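Local coordinates for transcriptional regulators (LACI-FAMILY TRANSCRIPTIONAL REGULATORY PROTEIN) (Corynebacterium glutamicum, PDB 3GYB), which probably binds regulatory DNA as a LacI-family transcription factor and holds a magnesium ion in its periplasmic-binding-protein-like core, at residues D13-P18 against L38-S43; N17-D22 against G210-P215; G63-Q68 against V83-R88; N100-G105 against L132-S137; L124-G129 against G156-H161. One frame throughout, in Å; residues are numbered along the deposited sequence.

Contact 1 of 5, residues D13-P18 against L38-S43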
# COMPACT_ATOMS: atom_id res chain seq x y z
N ASP A 13 3.69 -10.74 -3.24
CA ASP A 13 4.56 -10.28 -4.31
C ASP A 13 5.19 -8.91 -4.15
O ASP A 13 6.40 -8.76 -4.27
CB ASP A 13 3.82 -10.28 -5.65
CG ASP A 13 3.64 -11.67 -6.22
OD1 ASP A 13 4.63 -12.42 -6.27
OD2 ASP A 13 2.50 -12.00 -6.61
N ASP A 14 4.35 -7.92 -3.87
CA ASP A 14 4.83 -6.54 -3.82
C ASP A 14 4.10 -5.69 -2.77
O ASP A 14 2.88 -5.61 -2.77
CB ASP A 14 4.61 -5.98 -5.23
CG ASP A 14 5.11 -4.57 -5.41
OD1 ASP A 14 5.56 -3.94 -4.43
OD2 ASP A 14 5.04 -4.10 -6.56
N TYR A 15 4.86 -5.05 -1.88
CA TYR A 15 4.26 -4.21 -0.85
C TYR A 15 3.51 -3.02 -1.45
O TYR A 15 2.65 -2.42 -0.79
CB TYR A 15 5.35 -3.70 0.11
CG TYR A 15 5.77 -4.72 1.14
CD1 TYR A 15 4.89 -5.10 2.16
CD2 TYR A 15 7.02 -5.32 1.10
CE1 TYR A 15 5.24 -6.06 3.10
CE2 TYR A 15 7.39 -6.29 2.04
CZ TYR A 15 6.49 -6.65 3.04
OH TYR A 15 6.83 -7.60 3.97
N SER A 16 3.84 -2.68 -2.70
CA SER A 16 3.21 -1.56 -3.39
C SER A 16 1.77 -1.83 -3.83
O SER A 16 1.04 -0.90 -4.19
CB SER A 16 4.04 -1.16 -4.62
OG SER A 16 5.32 -0.67 -4.23
N ASN A 17 1.37 -3.10 -3.82
CA ASN A 17 0.01 -3.49 -4.19
C ASN A 17 -0.65 -3.97 -2.90
O ASN A 17 -0.46 -5.11 -2.48
CB ASN A 17 0.05 -4.61 -5.23
CG ASN A 17 -1.34 -5.06 -5.65
OD1 ASN A 17 -2.34 -4.47 -5.26
ND2 ASN A 17 -1.40 -6.12 -6.45
N PRO A 18 -1.45 -3.11 -2.25
CA PRO A 18 -2.16 -3.39 -0.99
C PRO A 18 -3.32 -4.37 -1.01
O PRO A 18 -4.12 -4.38 -0.08
CB PRO A 18 -2.60 -2.00 -0.54
CG PRO A 18 -2.94 -1.35 -1.83
CD PRO A 18 -1.77 -1.75 -2.72
N LEU A 38 3.17 -14.17 12.70
CA LEU A 38 3.36 -14.10 11.25
C LEU A 38 4.52 -13.23 10.81
O LEU A 38 4.82 -12.22 11.43
CB LEU A 38 2.09 -13.55 10.59
CG LEU A 38 0.73 -14.07 11.05
CD1 LEU A 38 -0.37 -13.33 10.31
CD2 LEU A 38 0.63 -15.56 10.80
N SER A 39 5.16 -13.63 9.71
CA SER A 39 6.26 -12.85 9.14
C SER A 39 6.06 -12.89 7.63
O SER A 39 5.70 -13.92 7.07
CB SER A 39 7.62 -13.44 9.51
OG SER A 39 8.65 -12.54 9.16
N VAL A 40 6.28 -11.75 6.98
CA VAL A 40 6.08 -11.64 5.54
C VAL A 40 7.35 -11.69 4.70
O VAL A 40 8.37 -11.10 5.03
CB VAL A 40 5.32 -10.33 5.21
CG1 VAL A 40 5.17 -10.18 3.70
CG2 VAL A 40 3.94 -10.36 5.87
N ILE A 41 7.25 -12.43 3.59
CA ILE A 41 8.33 -12.59 2.63
C ILE A 41 7.75 -12.07 1.31
O ILE A 41 6.65 -12.46 0.92
CB ILE A 41 8.70 -14.08 2.45
CG1 ILE A 41 9.25 -14.65 3.76
CG2 ILE A 41 9.70 -14.25 1.31
CD1 ILE A 41 10.60 -14.10 4.18
N ASP A 42 8.46 -11.18 0.62
CA ASP A 42 7.94 -10.67 -0.64
C ASP A 42 8.75 -11.26 -1.80
O ASP A 42 9.65 -12.08 -1.58
CB ASP A 42 7.96 -9.13 -0.66
CG ASP A 42 9.31 -8.55 -1.02
OD1 ASP A 42 10.34 -9.25 -0.83
OD2 ASP A 42 9.35 -7.39 -1.49
N SER A 43 8.43 -10.88 -3.03
CA SER A 43 9.16 -11.43 -4.17
C SER A 43 10.16 -10.45 -4.78
O SER A 43 10.84 -10.79 -5.75
CB SER A 43 8.18 -11.88 -5.25
OG SER A 43 7.56 -10.76 -5.86
O HOH W 1 7.73 -5.36 -2.40
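D13 O receives two bonds from S43: S43 OG donates to it at 2.8 Å and S43 N at 3.2 Å. The two donors approach from opposite faces of the carbonyl plane. S43 OG sits between the backbone N and the carbonyl carbon (chi1 70°), a rotamer that brings it to D13 O. Y15 and V40 meet tip to tip. Y15 OH lies 3.1 Å from V40 CG1, a tight contact, and this buried hydroxyl has no hydrogen-bond partner in the model. The D42 and Y15 side chains cross at about a right angle, their planes 32° apart, with D42 CB 4.0 Å from Y15 CE2. A water joins the same two residues: it accepts from Y15 N at 2.9 Å and donates to D42 OD2 at 2.8 Å. Further out, S46 N and T45 OG1 hold the D42 carboxylate. F20 of the second subunit meets the Y15 ring edge-to-face. S16 N donates to D14 OD1 at 2.7 Å from above the carboxylate plane. This Asx turn overlaps a type I beta turn from D14 to N17. Both lie in the loop between strand 7-12 and helix 21-31, facing strand 37-41 at the subunit interface.

Contact 2 of 5, residues N17-D22 against G210-P215. With MG (magnesium ion), chain C.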
# COMPACT_ATOMS: atom_id res chain seq x y z
N ASN A 17 1.37 -3.10 -3.82
CA ASN A 17 0.01 -3.49 -4.19
C ASN A 17 -0.65 -3.97 -2.90
O ASN A 17 -0.46 -5.11 -2.48
CB ASN A 17 0.05 -4.61 -5.23
CG ASN A 17 -1.34 -5.06 -5.65
OD1 ASN A 17 -2.34 -4.47 -5.26
ND2 ASN A 17 -1.40 -6.12 -6.45
N PRO A 18 -1.45 -3.11 -2.25
CA PRO A 18 -2.16 -3.39 -0.99
C PRO A 18 -3.32 -4.37 -1.01
O PRO A 18 -4.12 -4.38 -0.08
CB PRO A 18 -2.60 -2.00 -0.54
CG PRO A 18 -2.94 -1.35 -1.83
CD PRO A 18 -1.77 -1.75 -2.72
N TRP A 19 -3.41 -5.20 -2.04
CA TRP A 19 -4.50 -6.17 -2.12
C TRP A 19 -4.50 -7.16 -0.94
O TRP A 19 -5.55 -7.64 -0.51
CB TRP A 19 -4.41 -6.98 -3.42
CG TRP A 19 -3.42 -8.12 -3.34
CD1 TRP A 19 -2.06 -8.04 -3.46
CD2 TRP A 19 -3.72 -9.48 -3.04
NE1 TRP A 19 -1.49 -9.28 -3.24
CE2 TRP A 19 -2.49 -10.18 -2.98
CE3 TRP A 19 -4.91 -10.19 -2.81
CZ2 TRP A 19 -2.41 -11.55 -2.70
CZ3 TRP A 19 -4.83 -11.55 -2.53
CH2 TRP A 19 -3.59 -12.21 -2.48
N PHE A 20 -3.31 -7.44 -0.43
CA PHE A 20 -3.10 -8.41 0.64
C PHE A 20 -3.31 -7.92 2.08
O PHE A 20 -3.40 -8.74 3.00
CB PHE A 20 -1.68 -8.95 0.54
CG PHE A 20 -0.63 -7.91 0.87
CD1 PHE A 20 -0.22 -7.71 2.19
CD2 PHE A 20 -0.12 -7.08 -0.12
CE1 PHE A 20 0.68 -6.70 2.51
CE2 PHE A 20 0.79 -6.06 0.20
CZ PHE A 20 1.18 -5.87 1.51
N ILE A 21 -3.39 -6.61 2.27
CA ILE A 21 -3.52 -6.08 3.62
C ILE A 21 -4.64 -6.64 4.48
O ILE A 21 -4.37 -7.13 5.58
CB ILE A 21 -3.58 -4.53 3.59
CG1 ILE A 21 -2.26 -3.99 3.01
CG2 ILE A 21 -3.78 -3.99 5.00
CD1 ILE A 21 -2.17 -2.47 2.98
N ASP A 22 -5.89 -6.58 4.03
CA ASP A 22 -6.95 -7.13 4.86
C ASP A 22 -6.98 -8.66 4.85
O ASP A 22 -7.63 -9.28 5.69
CB ASP A 22 -8.33 -6.53 4.51
CG ASP A 22 -8.76 -6.79 3.08
OD1 ASP A 22 -8.31 -7.77 2.48
OD2 ASP A 22 -9.59 -5.99 2.58
N GLY A 210 -12.22 -1.20 -10.92
CA GLY A 210 -11.07 -1.99 -10.54
C GLY A 210 -11.43 -3.35 -9.98
O GLY A 210 -12.53 -3.85 -10.21
N TYR A 211 -10.50 -3.95 -9.23
CA TYR A 211 -10.71 -5.27 -8.65
C TYR A 211 -9.76 -5.40 -7.46
O TYR A 211 -8.57 -5.14 -7.58
CB TYR A 211 -10.38 -6.34 -9.70
CG TYR A 211 -11.03 -7.70 -9.49
CD1 TYR A 211 -11.85 -8.26 -10.48
CD2 TYR A 211 -10.80 -8.45 -8.34
CE1 TYR A 211 -12.42 -9.52 -10.33
CE2 TYR A 211 -11.37 -9.72 -8.17
CZ TYR A 211 -12.17 -10.24 -9.17
OH TYR A 211 -12.73 -11.50 -9.02
N ASP A 212 -10.33 -5.79 -6.31
CA ASP A 212 -9.61 -6.01 -5.04
C ASP A 212 -10.18 -5.25 -3.86
O ASP A 212 -10.05 -5.69 -2.73
CB ASP A 212 -8.12 -5.65 -5.12
CG ASP A 212 -7.30 -6.63 -5.93
OD1 ASP A 212 -7.82 -7.72 -6.26
OD2 ASP A 212 -6.13 -6.31 -6.22
N ASN A 213 -10.82 -4.11 -4.09
CA ASN A 213 -11.32 -3.28 -2.99
C ASN A 213 -10.20 -3.04 -1.98
O ASN A 213 -10.35 -3.28 -0.77
CB ASN A 213 -12.52 -3.90 -2.27
CG ASN A 213 -13.14 -2.93 -1.28
OD1 ASN A 213 -13.27 -1.74 -1.58
ND2 ASN A 213 -13.51 -3.41 -0.10
N THR A 214 -9.07 -2.57 -2.49
CA THR A 214 -7.90 -2.24 -1.69
C THR A 214 -8.26 -1.06 -0.80
O THR A 214 -9.25 -0.37 -1.04
CB THR A 214 -6.74 -1.77 -2.57
OG1 THR A 214 -7.19 -0.69 -3.40
CG2 THR A 214 -6.21 -2.89 -3.44
N PRO A 215 -7.45 -0.81 0.25
CA PRO A 215 -7.73 0.32 1.14
C PRO A 215 -7.71 1.62 0.32
O PRO A 215 -8.45 2.56 0.61
CB PRO A 215 -6.59 0.25 2.14
CG PRO A 215 -6.35 -1.22 2.26
CD PRO A 215 -6.39 -1.67 0.80
MG MG C . -9.77 -7.25 -1.27
O HOH W 2 -4.62 -3.93 -6.46
O HOH W 3 -3.89 -7.34 -7.05
O HOH W 4 -7.73 -7.69 -2.02
O HOH W 5 -9.21 -5.58 0.11
O HOH W 6 -12.33 -5.98 1.69
O HOH W 7 -11.82 -7.01 -0.59
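W19 and T214 are the closest CA pair, with 5.2 Å between W19 CA and T214 CA. Here the loop leading into helix 21-31 faces the turn that follows strand 207-211. P18 O lies 3.6 Å from P215 CD, and P18 CG meets T214 CB at 3.9 Å. W19 CB packs on the D212 carboxylate, 3.4 Å from D212 OD2. Two waters donate to D212 OD2 and link it to the N17 amide, one through N17 OD1 and the other through N17 ND2. The magnesium ion is bound by D212 O at 2.2 Å and by three waters. D229 and S231 complete the site. One metal-bound water donates to W19 O at 2.7 Å. D22 is a known magnesium-binding residue of the protein, but in this chain it does not bind the ion directly: D22 OD2 is 4.1 Å away, and D22 OD1 is hydrogen-bonded to S231 OG. The contact joins the start of helix 21-31 to strand 207-211 and helix 215-218, where T214 OG1 caps A217 N.

Contact 3 of 5, residues G63-Q68 against V83-R88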
# COMPACT_ATOMS: atom_id res chain seq x y z
N GLY A 63 4.04 -23.47 9.28
CA GLY A 63 3.19 -23.48 8.10
C GLY A 63 3.50 -22.29 7.21
O GLY A 63 4.17 -21.35 7.64
N ILE A 64 3.01 -22.33 5.98
CA ILE A 64 3.26 -21.24 5.03
C ILE A 64 2.01 -20.88 4.24
O ILE A 64 1.30 -21.75 3.74
CB ILE A 64 4.36 -21.65 4.02
CG1 ILE A 64 5.65 -22.00 4.76
CG2 ILE A 64 4.61 -20.52 3.02
CD1 ILE A 64 6.70 -22.67 3.87
N ILE A 65 1.73 -19.58 4.15
CA ILE A 65 0.60 -19.13 3.35
C ILE A 65 1.26 -18.53 2.11
O ILE A 65 2.08 -17.62 2.22
CB ILE A 65 -0.22 -18.02 4.05
CG1 ILE A 65 -0.94 -18.59 5.28
CG2 ILE A 65 -1.22 -17.42 3.07
CD1 ILE A 65 -2.03 -19.62 4.95
N ILE A 66 0.94 -19.07 0.94
CA ILE A 66 1.52 -18.56 -0.30
C ILE A 66 0.50 -17.69 -1.02
O ILE A 66 -0.46 -18.18 -1.61
CB ILE A 66 1.94 -19.72 -1.23
CG1 ILE A 66 2.95 -20.61 -0.51
CG2 ILE A 66 2.56 -19.16 -2.51
CD1 ILE A 66 3.35 -21.84 -1.31
N ALA A 67 0.72 -16.38 -0.95
CA ALA A 67 -0.18 -15.43 -1.59
C ALA A 67 0.57 -14.72 -2.72
O ALA A 67 0.36 -13.54 -2.97
CB ALA A 67 -0.70 -14.43 -0.57
N GLN A 68 1.45 -15.47 -3.36
CA GLN A 68 2.26 -14.99 -4.48
C GLN A 68 1.84 -15.73 -5.74
O GLN A 68 1.26 -16.82 -5.67
CB GLN A 68 3.75 -15.27 -4.24
CG GLN A 68 4.47 -14.31 -3.31
CD GLN A 68 5.92 -14.71 -3.07
OE1 GLN A 68 6.68 -13.99 -2.43
NE2 GLN A 68 6.30 -15.88 -3.59
N VAL A 83 -0.83 -23.35 2.26
CA VAL A 83 -2.10 -23.05 1.63
C VAL A 83 -1.86 -21.89 0.69
O VAL A 83 -1.17 -20.93 1.05
CB VAL A 83 -3.18 -22.63 2.65
CG1 VAL A 83 -4.41 -22.09 1.93
CG2 VAL A 83 -3.57 -23.82 3.52
N ILE A 84 -2.39 -21.99 -0.52
CA ILE A 84 -2.25 -20.92 -1.50
C ILE A 84 -3.48 -20.04 -1.30
O ILE A 84 -4.61 -20.52 -1.34
CB ILE A 84 -2.22 -21.50 -2.94
CG1 ILE A 84 -1.00 -22.42 -3.09
CG2 ILE A 84 -2.15 -20.37 -3.96
CD1 ILE A 84 -0.98 -23.20 -4.39
N ALA A 85 -3.25 -18.75 -1.07
CA ALA A 85 -4.34 -17.81 -0.82
C ALA A 85 -4.40 -16.64 -1.79
O ALA A 85 -3.37 -16.05 -2.13
CB ALA A 85 -4.24 -17.28 0.60
N GLY A 86 -5.60 -16.32 -2.25
CA GLY A 86 -5.77 -15.20 -3.16
C GLY A 86 -5.68 -15.59 -4.61
O GLY A 86 -6.16 -14.86 -5.49
N THR A 87 -5.05 -16.73 -4.88
CA THR A 87 -4.91 -17.22 -6.25
C THR A 87 -4.86 -18.74 -6.25
O THR A 87 -5.08 -19.38 -5.22
CB THR A 87 -3.63 -16.66 -6.91
OG1 THR A 87 -3.57 -17.09 -8.28
CG2 THR A 87 -2.39 -17.14 -6.17
N ARG A 88 -4.55 -19.31 -7.41
CA ARG A 88 -4.47 -20.76 -7.57
C ARG A 88 -4.19 -21.08 -9.02
O ARG A 88 -4.31 -20.22 -9.90
CB ARG A 88 -5.80 -21.41 -7.16
CG ARG A 88 -7.01 -20.78 -7.84
CD ARG A 88 -8.30 -21.53 -7.56
NE ARG A 88 -8.46 -21.88 -6.15
CZ ARG A 88 -9.63 -21.92 -5.53
NH1 ARG A 88 -10.75 -21.62 -6.19
NH2 ARG A 88 -9.70 -22.27 -4.25
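I65 and V83 lie side by side and point the same way from two parallel strands. I65 CB carries two branches. CG2, anti to the backbone N, reaches A85 CB, with I65 CG2 3.9 Å from it. The other branch starts at CG1, which is anti to the carbonyl carbon (chi1 -68°). The next torsion (chi2 -66°) places CD1, and I65 CD1 lies 4.0 Å from V83 CB. The I65 side chain therefore touches two residues of the neighbouring strand, and L242 of helix 231-246 packs on it from outside the pair. I66 and I84 occupy the other face of the sheet, where I53 of helix 52-57 meets I66. Three backbone bonds hold the strands. V83 N donates to I64 O at 3.0 Å. I66 N donates to V83 O at 2.8 Å. A85 N donates to I66 O, from well above the carbonyl plane. Contacts from CA to carbonyl oxygen accompany these bonds, as where I84 CA lies 3.3 Å from I66 O. Past the strands, T87 CG2 touches Q68 O at 3.7 Å. The chemistry is parallel pairing of twisted strands: the backbone bonds set the register, and aliphatic side chains on each face meet helices through apolar packing.

Contact 4 of 5, residues N100-G105 against L132-S137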
# COMPACT_ATOMS: atom_id res chain seq x y z
N ASN A 100 -11.08 -16.22 -4.45
CA ASN A 100 -12.39 -15.81 -4.91
C ASN A 100 -12.54 -16.35 -6.32
O ASN A 100 -11.57 -16.82 -6.92
CB ASN A 100 -12.52 -14.28 -4.89
CG ASN A 100 -11.95 -13.62 -6.13
OD1 ASN A 100 -10.88 -13.98 -6.62
ND2 ASN A 100 -12.66 -12.62 -6.63
N ASP A 101 -13.75 -16.30 -6.85
CA ASP A 101 -14.00 -16.77 -8.21
C ASP A 101 -13.70 -15.62 -9.16
O ASP A 101 -14.52 -14.72 -9.33
CB ASP A 101 -15.46 -17.19 -8.35
CG ASP A 101 -15.75 -17.85 -9.67
OD1 ASP A 101 -15.06 -17.54 -10.67
OD2 ASP A 101 -16.68 -18.68 -9.72
N ASP A 102 -12.51 -15.63 -9.77
CA ASP A 102 -12.10 -14.58 -10.69
C ASP A 102 -12.96 -14.49 -11.94
O ASP A 102 -13.18 -13.41 -12.48
CB ASP A 102 -10.64 -14.77 -11.11
CG ASP A 102 -9.67 -14.44 -10.01
OD1 ASP A 102 -9.76 -13.31 -9.47
OD2 ASP A 102 -8.83 -15.30 -9.68
N PHE A 103 -13.44 -15.64 -12.41
CA PHE A 103 -14.29 -15.63 -13.59
C PHE A 103 -15.57 -14.87 -13.29
O PHE A 103 -16.01 -14.02 -14.08
CB PHE A 103 -14.60 -17.06 -14.02
CG PHE A 103 -13.40 -17.83 -14.49
CD1 PHE A 103 -12.70 -17.43 -15.63
CD2 PHE A 103 -12.94 -18.94 -13.79
CE1 PHE A 103 -11.58 -18.12 -16.06
CE2 PHE A 103 -11.82 -19.64 -14.21
CZ PHE A 103 -11.13 -19.23 -15.35
N ARG A 104 -16.16 -15.15 -12.14
CA ARG A 104 -17.39 -14.48 -11.72
C ARG A 104 -17.15 -13.00 -11.47
O ARG A 104 -17.94 -12.15 -11.90
CB ARG A 104 -17.94 -15.15 -10.45
CG ARG A 104 -19.16 -14.46 -9.84
CD ARG A 104 -20.30 -14.34 -10.83
NE ARG A 104 -21.47 -13.72 -10.22
CZ ARG A 104 -22.46 -13.14 -10.89
NH1 ARG A 104 -22.42 -13.09 -12.22
NH2 ARG A 104 -23.48 -12.60 -10.24
N GLY A 105 -16.06 -12.68 -10.78
CA GLY A 105 -15.74 -11.30 -10.49
C GLY A 105 -15.60 -10.45 -11.74
O GLY A 105 -16.14 -9.34 -11.82
N LEU A 132 -5.00 -13.69 -15.85
CA LEU A 132 -5.41 -14.44 -17.04
C LEU A 132 -6.88 -14.81 -16.95
O LEU A 132 -7.62 -14.69 -17.92
CB LEU A 132 -4.55 -15.70 -17.20
CG LEU A 132 -3.33 -15.57 -18.12
CD1 LEU A 132 -2.36 -14.54 -17.57
CD2 LEU A 132 -2.66 -16.93 -18.26
N ARG A 133 -7.30 -15.27 -15.77
CA ARG A 133 -8.69 -15.65 -15.56
C ARG A 133 -9.62 -14.46 -15.77
O ARG A 133 -10.67 -14.58 -16.40
CB ARG A 133 -8.88 -16.23 -14.16
CG ARG A 133 -8.24 -17.61 -13.96
CD ARG A 133 -8.69 -18.23 -12.64
NE ARG A 133 -8.06 -17.62 -11.47
CZ ARG A 133 -6.84 -17.92 -11.04
NH1 ARG A 133 -6.11 -18.82 -11.68
NH2 ARG A 133 -6.35 -17.32 -9.96
N ARG A 134 -9.24 -13.30 -15.24
CA ARG A 134 -10.06 -12.11 -15.38
C ARG A 134 -10.13 -11.65 -16.83
O ARG A 134 -11.15 -11.14 -17.28
CB ARG A 134 -9.53 -11.00 -14.47
CG ARG A 134 -9.71 -11.36 -13.00
CD ARG A 134 -9.03 -10.38 -12.05
NE ARG A 134 -8.94 -10.98 -10.71
CZ ARG A 134 -8.29 -10.43 -9.69
NH1 ARG A 134 -7.67 -9.26 -9.82
NH2 ARG A 134 -8.24 -11.07 -8.52
N PHE A 135 -9.04 -11.84 -17.57
CA PHE A 135 -8.99 -11.47 -18.97
C PHE A 135 -9.89 -12.41 -19.77
O PHE A 135 -10.66 -11.97 -20.62
CB PHE A 135 -7.56 -11.56 -19.51
CG PHE A 135 -7.48 -11.69 -21.01
CD1 PHE A 135 -7.76 -10.61 -21.84
CD2 PHE A 135 -7.17 -12.92 -21.59
CE1 PHE A 135 -7.74 -10.74 -23.23
CE2 PHE A 135 -7.15 -13.06 -22.98
CZ PHE A 135 -7.44 -11.97 -23.80
N GLU A 136 -9.79 -13.70 -19.49
CA GLU A 136 -10.61 -14.68 -20.20
C GLU A 136 -12.09 -14.45 -19.96
O GLU A 136 -12.91 -14.54 -20.88
CB GLU A 136 -10.20 -16.10 -19.78
CG GLU A 136 -8.77 -16.45 -20.13
CD GLU A 136 -8.42 -17.88 -19.79
OE1 GLU A 136 -8.61 -18.29 -18.63
OE2 GLU A 136 -7.94 -18.60 -20.70
N SER A 137 -12.46 -14.15 -18.72
CA SER A 137 -13.85 -13.89 -18.39
C SER A 137 -14.31 -12.59 -19.04
O SER A 137 -15.44 -12.49 -19.51
CB SER A 137 -14.04 -13.82 -16.87
OG SER A 137 -15.39 -13.54 -16.54
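D102 forms salt bridges with two consecutive arginines, R133 and R134. Each arginine binds side-on through NE and NH2, and each takes a different carboxylate oxygen. R134 NE is 2.8 Å from D102 OD1, approaching from above the carboxylate plane. R133 NE is 3.0 Å from D102 OD2, on the anti side. In both cases the oxygen lies at the edge of the guanidinium. The R133 and R134 planes are turned 26° and 56° from that of the carboxylate. R88 O and T87 OG1 also accept from R133, and S183 O from R134. One further hydrogen bond crosses: S137 OG donates to F103 O at 2.6 Å, in the carbonyl plane and on a lone pair. Packing completes the contact. R133 CB lies over one face of the F103 ring, a CH-pi contact 4.2 Å from the centroid. E136 OE1 is at the ring edge, 3.9 Å from F103 CE1. This is a salt-bridge network between the first turn of helix 102-115 and helix 129-144. R134 also makes a cation-pi contact with Y211, beside the magnesium-binding D212.

Contact 5 of 5, residues L124-G129 against G156-H161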
# COMPACT_ATOMS: atom_id res chain seq x y z
N LEU A 124 -7.66 -3.66 -18.94
CA LEU A 124 -6.23 -3.51 -18.70
C LEU A 124 -5.82 -4.81 -18.03
O LEU A 124 -6.21 -5.07 -16.89
CB LEU A 124 -5.95 -2.33 -17.77
CG LEU A 124 -6.21 -0.96 -18.40
CD1 LEU A 124 -6.00 0.13 -17.36
CD2 LEU A 124 -5.26 -0.77 -19.58
N ARG A 125 -5.04 -5.63 -18.72
CA ARG A 125 -4.66 -6.91 -18.15
C ARG A 125 -3.36 -6.99 -17.38
O ARG A 125 -2.50 -6.12 -17.47
CB ARG A 125 -4.69 -8.00 -19.25
CG ARG A 125 -3.81 -7.73 -20.44
CD ARG A 125 -4.06 -8.77 -21.56
NE ARG A 125 -3.95 -10.14 -21.08
CZ ARG A 125 -3.92 -11.21 -21.88
NH1 ARG A 125 -3.99 -11.06 -23.20
NH2 ARG A 125 -3.81 -12.43 -21.36
N VAL A 126 -3.24 -8.07 -16.62
CA VAL A 126 -2.08 -8.38 -15.79
C VAL A 126 -1.70 -9.83 -16.13
O VAL A 126 -2.57 -10.66 -16.38
CB VAL A 126 -2.43 -8.27 -14.29
CG1 VAL A 126 -1.25 -8.73 -13.45
CG2 VAL A 126 -2.79 -6.83 -13.96
N GLY A 127 -0.40 -10.13 -16.14
CA GLY A 127 0.05 -11.46 -16.49
C GLY A 127 0.01 -12.57 -15.45
O GLY A 127 0.57 -13.64 -15.67
N SER A 128 -0.67 -12.34 -14.34
CA SER A 128 -0.76 -13.34 -13.28
C SER A 128 -1.83 -14.38 -13.57
O SER A 128 -2.58 -14.26 -14.54
CB SER A 128 -1.07 -12.67 -11.95
OG SER A 128 -2.33 -12.03 -12.03
N GLY A 129 -1.89 -15.41 -12.72
CA GLY A 129 -2.89 -16.45 -12.88
C GLY A 129 -4.28 -15.87 -12.75
O GLY A 129 -5.19 -16.21 -13.51
N GLY A 156 2.77 -8.04 -17.97
CA GLY A 156 3.70 -7.88 -16.86
C GLY A 156 2.98 -7.88 -15.53
O GLY A 156 1.80 -8.21 -15.46
N PRO A 157 3.68 -7.52 -14.44
CA PRO A 157 3.07 -7.49 -13.11
C PRO A 157 2.18 -6.27 -12.89
O PRO A 157 2.29 -5.26 -13.59
CB PRO A 157 4.29 -7.48 -12.19
CG PRO A 157 5.25 -6.64 -12.97
CD PRO A 157 5.11 -7.18 -14.37
N ALA A 158 1.31 -6.37 -11.90
CA ALA A 158 0.40 -5.28 -11.57
C ALA A 158 1.15 -4.17 -10.84
O ALA A 158 1.51 -4.32 -9.67
CB ALA A 158 -0.73 -5.79 -10.71
N VAL A 159 1.39 -3.06 -11.54
CA VAL A 159 2.08 -1.92 -10.96
C VAL A 159 1.39 -0.65 -11.45
O VAL A 159 0.90 -0.59 -12.57
CB VAL A 159 3.57 -1.89 -11.34
CG1 VAL A 159 4.31 -3.02 -10.64
CG2 VAL A 159 3.73 -2.00 -12.84
N GLU A 160 1.37 0.37 -10.60
CA GLU A 160 0.71 1.62 -10.95
C GLU A 160 1.30 2.29 -12.18
O GLU A 160 0.56 2.75 -13.05
CB GLU A 160 0.76 2.59 -9.76
CG GLU A 160 0.08 3.95 -9.99
CD GLU A 160 0.92 4.92 -10.80
OE1 GLU A 160 2.16 4.88 -10.70
OE2 GLU A 160 0.33 5.76 -11.53
N HIS A 161 2.62 2.35 -12.28
CA HIS A 161 3.22 3.02 -13.42
C HIS A 161 2.79 2.44 -14.75
O HIS A 161 2.52 3.18 -15.69
CB HIS A 161 4.75 3.01 -13.33
CG HIS A 161 5.40 3.87 -14.37
ND1 HIS A 161 5.37 5.25 -14.31
CD2 HIS A 161 6.04 3.56 -15.52
CE1 HIS A 161 5.96 5.74 -15.38
NE2 HIS A 161 6.37 4.74 -16.13
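V126 and G127 meet G156 and A158 where two loops of the periplasmic-binding-protein-like fold come together. One loop follows strand 121-124 and leads to helix 129-144. The other leads to helix 160-173. The first segment leaves its strand at L124 and passes R125 before it reaches the second. V126 is the first residue to make real contact, and it does so with both methyl groups. Its CG1 is anti to the backbone N (chi1 174°), which turns it to the backbone of G156 and A158. V126 CG1 lies 3.7 Å from G156 O and 3.8 Å from A158 N. The other methyl makes the apolar contact, with V126 CG2 4.0 Å from A158 CB. T187 of helix 185-198 also touches V126, and I186 of the same helix touches A158. G127 comes next and meets G156 through its backbone. S128 follows as the N-cap of helix 129-144, where S128 OG accepts from G131 N. This is a small contact near the surface, with V126 buried, between the loops before helix 129-144 and helix 160-173. Its single hydrogen bond runs from G127 N to G156 O, at 3.0 Å and nearly straight (172°).

How the contacts relate
From the N terminus, contact 1 closes the first short loop, from the end of strand 7-12 over helix 21-31 to strand 37-41. Contact 2 starts from the same stretch, sharing N17 and P18, but closes a very long loop on the other half of the chain. Contacts 3, 4 and 5 all fall within that loop. Contact 3 follows contact 1 in series and pairs neighbouring strands 63-67 and 82-85 of the sheet. Contacts 4 and 5 cross, since their segments alternate; L132 touches G127 where they meet. W19 packs on A67 and G86, joining contact 2 to contact 3. Y211 packs on G105, tying contact 2 to contact 4.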